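Local coordinates for protein acyl-CoA thioesterase II TesB2 (Mycobacterium marinum, PDB 3U0A) that probably hydrolyses fatty acyl-CoA thioesters to free fatty acid and coenzyme A, at residues 19-24 against 46-51; 93-98 against 103-108. All blocks are in the same frame, centred on the assembly; numbering follows the deposited sequence.

Both contacts belong to the N-terminal hot-dog unit of the chain, and their centres lie about 10 Å apart. Along the sequence they come in series: interaction 1 closes, strand 20-23 to helix 34-51, before interaction 2 opens as the hairpin of strands 89-98 and 101-111. Strand 76-85 lies between strands 20-23 and 89-98, so both contacts reach the same sheet. The helix joins them physically: Leu46 CA packs on Met106 CE at 3.7 Å, and Ala49 CB on Val94 CG2 at 3.9 Å. Helix 34-51 therefore meets the sheet at both places, Tyr21 packing on Ser48 and Arg51 while the apolar face of the hairpin, with Val94 and Met106, packs against the same helix.

Interaction 1 of 2, residues 19-24 against 46-51. With NA (sodium ion), chain G.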
loop_
_atom_site.group_PDB
_atom_site.type_symbol
_atom_site.label_atom_id
_atom_site.label_comp_id
_atom_site.label_asym_id
_atom_site.label_seq_id
_atom_site.Cartn_x
_atom_site.Cartn_y
_atom_site.Cartn_z
ATOM N N ASN A 19 9.707 -15.373 19.269
ATOM C CA ASN A 19 8.734 -14.399 18.810
ATOM C C ASN A 19 8.622 -13.129 19.652
ATOM O O ASN A 19 7.660 -12.411 19.493
ATOM C CB ASN A 19 7.333 -15.023 18.669
ATOM C CG ASN A 19 7.274 -16.152 17.648
ATOM O OD1 ASN A 19 7.972 -16.144 16.646
ATOM N ND2 ASN A 19 6.427 -17.111 17.896
ATOM N N ILE A 20 9.579 -12.860 20.555
ATOM C CA ILE A 20 9.615 -11.610 21.352
ATOM C C ILE A 20 11.022 -11.059 21.236
ATOM O O ILE A 20 11.964 -11.732 21.559
ATOM C CB ILE A 20 9.259 -11.823 22.859
ATOM C CG1 ILE A 20 7.971 -12.672 23.020
ATOM C CG2 ILE A 20 9.172 -10.479 23.596
ATOM C CD1 ILE A 20 7.412 -12.799 24.438
ATOM N N TYR A 21 11.146 -9.820 20.773
ATOM C CA TYR A 21 12.442 -9.154 20.574
ATOM C C TYR A 21 12.382 -7.767 21.228
ATOM O O TYR A 21 11.312 -7.261 21.532
ATOM C CB TYR A 21 12.749 -9.052 19.072
ATOM C CG TYR A 21 12.917 -10.412 18.375
ATOM C CD1 TYR A 21 14.159 -10.989 18.225
ATOM C CD2 TYR A 21 11.828 -11.100 17.883
ATOM C CE1 TYR A 21 14.315 -12.204 17.596
ATOM C CE2 TYR A 21 11.970 -12.329 17.264
ATOM C CZ TYR A 21 13.212 -12.885 17.115
ATOM O OH TYR A 21 13.357 -14.115 16.509
ATOM N N ARG A 22 13.529 -7.161 21.478
ATOM C CA ARG A 22 13.573 -5.852 22.118
ATOM C C ARG A 22 14.621 -5.035 21.426
ATOM O O ARG A 22 15.737 -5.519 21.211
ATOM C CB ARG A 22 13.906 -5.939 23.607
ATOM C CG ARG A 22 14.063 -4.571 24.250
ATOM C CD ARG A 22 13.891 -4.565 25.765
ATOM N NE ARG A 22 14.975 -5.248 26.445
ATOM C CZ ARG A 22 14.953 -5.596 27.720
ATOM N NH1 ARG A 22 15.974 -6.231 28.243
ATOM N NH2 ARG A 22 13.900 -5.326 28.466
ATOM N N GLY A 23 14.249 -3.804 21.066
ATOM C CA GLY A 23 15.162 -2.814 20.536
ATOM C C GLY A 23 15.547 -1.831 21.634
ATOM O O GLY A 23 14.714 -1.421 22.445
ATOM N N SER A 24 16.812 -1.446 21.678
ATOM C CA SER A 24 17.258 -0.614 22.764
ATOM C C SER A 24 16.969 0.857 22.481
ATOM O O SER A 24 16.861 1.279 21.325
ATOM C CB SER A 24 18.764 -0.824 23.039
ATOM O OG SER A 24 19.510 -0.643 21.855
ATOM N N LEU A 46 10.237 -4.812 11.311
ATOM C CA LEU A 46 10.494 -5.731 10.185
ATOM C C LEU A 46 11.617 -6.721 10.490
ATOM O O LEU A 46 11.501 -7.917 10.192
ATOM C CB LEU A 46 10.826 -4.982 8.891
ATOM C CG LEU A 46 11.234 -5.840 7.697
ATOM C CD1 LEU A 46 10.129 -6.729 7.200
ATOM C CD2 LEU A 46 11.739 -4.995 6.554
ATOM N N VAL A 47 12.690 -6.211 11.100
ATOM C CA VAL A 47 13.829 -7.046 11.415
ATOM C C VAL A 47 13.383 -8.171 12.328
ATOM O O VAL A 47 13.827 -9.297 12.177
ATOM C CB VAL A 47 14.963 -6.238 12.044
ATOM C CG1 VAL A 47 16.074 -7.155 12.577
ATOM C CG2 VAL A 47 15.495 -5.262 11.034
ATOM N N SER A 48 12.480 -7.861 13.251
ATOM C CA SER A 48 11.869 -8.875 14.122
ATOM C C SER A 48 11.105 -9.953 13.367
ATOM O O SER A 48 11.103 -11.132 13.747
ATOM C CB SER A 48 10.886 -8.198 15.064
ATOM O OG SER A 48 11.556 -7.748 16.215
ATOM N N ALA A 49 10.389 -9.518 12.340
ATOM C CA ALA A 49 9.677 -10.422 11.490
ATOM C C ALA A 49 10.698 -11.362 10.811
ATOM O O ALA A 49 10.496 -12.560 10.796
ATOM C CB ALA A 49 8.854 -9.631 10.471
ATOM N N VAL A 50 11.792 -10.786 10.303
ATOM C CA VAL A 50 12.772 -11.471 9.500
ATOM C C VAL A 50 13.501 -12.598 10.296
ATOM O O VAL A 50 13.890 -13.650 9.747
ATOM C CB VAL A 50 13.767 -10.449 8.923
ATOM C CG1 VAL A 50 14.970 -11.123 8.278
ATOM C CG2 VAL A 50 13.070 -9.566 7.922
ATOM N N ARG A 51 13.635 -12.394 11.602
ATOM C CA ARG A 51 14.342 -13.361 12.452
ATOM C C ARG A 51 13.563 -14.646 12.736
ATOM O O ARG A 51 14.147 -15.661 13.123
ATOM C CB ARG A 51 14.810 -12.678 13.730
ATOM C CG ARG A 51 16.033 -11.861 13.382
ATOM C CD ARG A 51 16.785 -11.254 14.529
ATOM N NE ARG A 51 17.138 -12.185 15.602
ATOM C CZ ARG A 51 17.889 -11.828 16.647
ATOM N NH1 ARG A 51 18.204 -12.728 17.601
ATOM N NH2 ARG A 51 18.359 -10.561 16.717
HETATM NA NA NA G . 14.762 -14.607 7.299
HETATM O O HOH W 1 14.184 -13.427 5.278
#
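Tyr21 packs against Ser48 and Arg51, one helical turn apart, where strand 20-23 meets the C-terminal part of the helix that the hot-dog fold wraps in its sheet. The contact is small, burying 192 Å² in all, and no hydrogen bond crosses it.

Van der Waals packing accounts for the Ser48 half: Ser48 OG lies 3.4 Å from Tyr21 CB and approaches the ring obliquely. The Tyr21 side chain leaves its strand toward the helix with CG anti to the carbonyl carbon; this chi1 of -64° lays the ring across Ser48 and lets CE1 meet the Arg51 guanidinium.

The guanidinium also meets the ring by packing. Tyr21 CE1 lies over one face of it, 3.5 Å from Arg51 NE, while Arg51 NH1 is at the ring's edge, in its plane; the two planes are 66° apart, so this is no parallel stack. Arg51 NH2 is hydrogen-bonded to the backbone oxygen of Leu13, which helps fix the group beside the ring, and Arg51 CB approaches Tyr21 OH to 3.4 Å.

Metal coordination occurs next door, at Val50, which does not touch the tyrosine: the sodium ion is bound by the backbone oxygens of Val50 and Val53 and by a water, with Val50 O 2.8 Å from the sodium.

Interaction 2 of 2, residues 93-98 against 103-108; sequences RVNAVQ and IFSMGA
Ala96 CB meets Phe104 CB at 4.1 Å and Ile103 CG1 at 4.0 Å, forming the apolar centre of an antiparallel beta hairpin in the hot-dog sheet. On the same face Val94 pairs with Met106, at a looser 4.5 Å between Val94 CB and Met106 SD. This face is turned to helix 34-51, where Ser45 touches Ala96, Phe104 and Met106, while the Phe104 ring meets that of Phe66. Toward the hairpin's turn, Ile103 CD1 lies against the end of Gln98; the isoleucine's CG1 is set between backbone N and carbonyl carbon, close to the Ala96 carbonyl. The Gln98 amide is held from outside the hairpin, by the backbone of Asp71 and Pro75.

The strand axes run at 162° to each other. Ala96 N donates to Phe104 O at 3.0 Å, but Ala96 O takes its bond from Ile103 N at 2.9 Å, with Phe104 N 3.6 Å from Ala96 O. Ile103, with psi -26°, and Phe104 thus both lie opposite Ala96, as in a classic beta bulge. Beyond it the pairing is regular: Val94 N donates to Met106 O at 3.0 Å; the return bond, Met106 N to Val94 O, is weak, bent to 129°.

Arg93, Asn95 and Ser105 lie on the other, polar face. Arg93 CB packs by Met106 O, while its guanidinium forms a salt bridge with Glu81. This face packs on Arg93 and Ser105 of the second subunit, bringing Arg93 NE close to Arg93 NH1 of that subunit, like charges that Glu81 probably offsets. The chemistry thus divides by face: an apolar side buried under the helix, and a polar side that takes part in the subunit interface.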
loop_
_atom_site.group_PDB
_atom_site.type_symbol
_atom_site.label_atom_id
_atom_site.label_comp_id
_atom_site.label_asym_id
_atom_site.label_seq_id
_atom_site.Cartn_x
_atom_site.Cartn_y
_atom_site.Cartn_z
ATOM N N ARG A 93 2.891 -11.028 11.297
ATOM C CA ARG A 93 2.401 -9.739 11.854
ATOM C C ARG A 93 3.265 -9.384 13.037
ATOM O O ARG A 93 3.730 -10.292 13.733
ATOM C CB ARG A 93 0.914 -9.748 12.235
ATOM C CG ARG A 93 0.033 -9.805 11.012
ATOM C CD ARG A 93 -1.437 -9.550 11.283
ATOM N NE ARG A 93 -2.042 -10.389 12.335
ATOM C CZ ARG A 93 -3.303 -10.257 12.820
ATOM N NH1 ARG A 93 -4.165 -9.310 12.372
ATOM N NH2 ARG A 93 -3.703 -11.064 13.792
ATOM N N VAL A 94 3.516 -8.091 13.232
ATOM C CA VAL A 94 4.320 -7.606 14.343
ATOM C C VAL A 94 3.644 -6.404 15.000
ATOM O O VAL A 94 3.150 -5.497 14.292
ATOM C CB VAL A 94 5.740 -7.142 13.913
ATOM C CG1 VAL A 94 6.525 -6.630 15.124
ATOM C CG2 VAL A 94 6.516 -8.248 13.227
ATOM N N ASN A 95 3.639 -6.408 16.349
ATOM C CA ASN A 95 3.238 -5.261 17.151
ATOM C C ASN A 95 4.427 -4.719 17.954
ATOM O O ASN A 95 5.002 -5.424 18.741
ATOM C CB ASN A 95 2.123 -5.629 18.132
ATOM C CG ASN A 95 0.745 -5.701 17.492
ATOM O OD1 ASN A 95 0.515 -5.273 16.339
ATOM N ND2 ASN A 95 -0.201 -6.235 18.260
ATOM N N ALA A 96 4.783 -3.458 17.743
ATOM C CA ALA A 96 5.836 -2.818 18.535
ATOM C C ALA A 96 5.151 -2.179 19.736
ATOM O O ALA A 96 4.188 -1.416 19.565
ATOM C CB ALA A 96 6.600 -1.786 17.718
ATOM N N VAL A 97 5.628 -2.521 20.937
ATOM C CA VAL A 97 4.948 -2.166 22.159
ATOM C C VAL A 97 5.838 -1.365 23.104
ATOM O O VAL A 97 7.009 -1.683 23.298
ATOM C CB VAL A 97 4.369 -3.426 22.888
ATOM C CG1 VAL A 97 3.875 -3.072 24.279
ATOM C CG2 VAL A 97 3.228 -4.064 22.107
ATOM N N GLN A 98 5.236 -0.336 23.704
ATOM C CA GLN A 98 5.831 0.449 24.798
ATOM C C GLN A 98 4.830 0.739 25.905
ATOM O O GLN A 98 3.805 1.352 25.650
ATOM C CB GLN A 98 6.353 1.778 24.302
ATOM C CG GLN A 98 7.568 1.673 23.408
ATOM C CD GLN A 98 8.246 3.014 23.211
ATOM O OE1 GLN A 98 7.567 4.017 22.946
ATOM N NE2 GLN A 98 9.579 3.047 23.319
ATOM N N ILE A 103 2.341 0.794 19.564
ATOM C CA ILE A 103 2.741 2.070 18.955
ATOM C C ILE A 103 2.819 1.987 17.428
ATOM O O ILE A 103 2.646 2.967 16.744
ATOM C CB ILE A 103 4.079 2.595 19.548
ATOM C CG1 ILE A 103 5.297 1.774 19.081
ATOM C CG2 ILE A 103 4.035 2.630 21.080
ATOM C CD1 ILE A 103 6.610 2.343 19.614
ATOM N N PHE A 104 3.061 0.783 16.922
ATOM C CA PHE A 104 3.193 0.513 15.513
ATOM C C PHE A 104 2.740 -0.901 15.250
ATOM O O PHE A 104 3.072 -1.788 15.978
ATOM C CB PHE A 104 4.666 0.702 15.066
ATOM C CG PHE A 104 4.890 0.461 13.596
ATOM C CD1 PHE A 104 4.482 1.393 12.650
ATOM C CD2 PHE A 104 5.452 -0.721 13.147
ATOM C CE1 PHE A 104 4.658 1.152 11.297
ATOM C CE2 PHE A 104 5.640 -0.954 11.808
ATOM C CZ PHE A 104 5.245 -0.022 10.881
ATOM N N SER A 105 1.991 -1.108 14.192
ATOM C CA SER A 105 1.495 -2.443 13.830
ATOM C C SER A 105 1.693 -2.685 12.339
ATOM O O SER A 105 1.476 -1.820 11.517
ATOM C CB SER A 105 0.015 -2.618 14.190
ATOM O OG SER A 105 -0.381 -3.979 14.067
ATOM N N MET A 106 2.055 -3.902 12.000
ATOM C CA MET A 106 2.715 -4.162 10.766
ATOM C C MET A 106 2.481 -5.586 10.261
ATOM O O MET A 106 2.325 -6.509 11.012
ATOM C CB MET A 106 4.176 -3.978 11.041
ATOM C CG MET A 106 5.025 -4.111 9.855
ATOM S SD MET A 106 6.664 -4.596 10.372
ATOM C CE MET A 106 6.988 -5.734 9.011
ATOM N N GLY A 107 2.495 -5.739 8.954
ATOM C CA GLY A 107 2.561 -7.057 8.338
ATOM C C GLY A 107 3.557 -7.088 7.186
ATOM O O GLY A 107 3.778 -6.064 6.531
ATOM N N ALA A 108 4.132 -8.270 6.952
ATOM C CA ALA A 108 5.109 -8.486 5.896
ATOM C C ALA A 108 4.983 -9.891 5.309
ATOM O O ALA A 108 4.630 -10.824 6.021
ATOM C CB ALA A 108 6.526 -8.234 6.411
#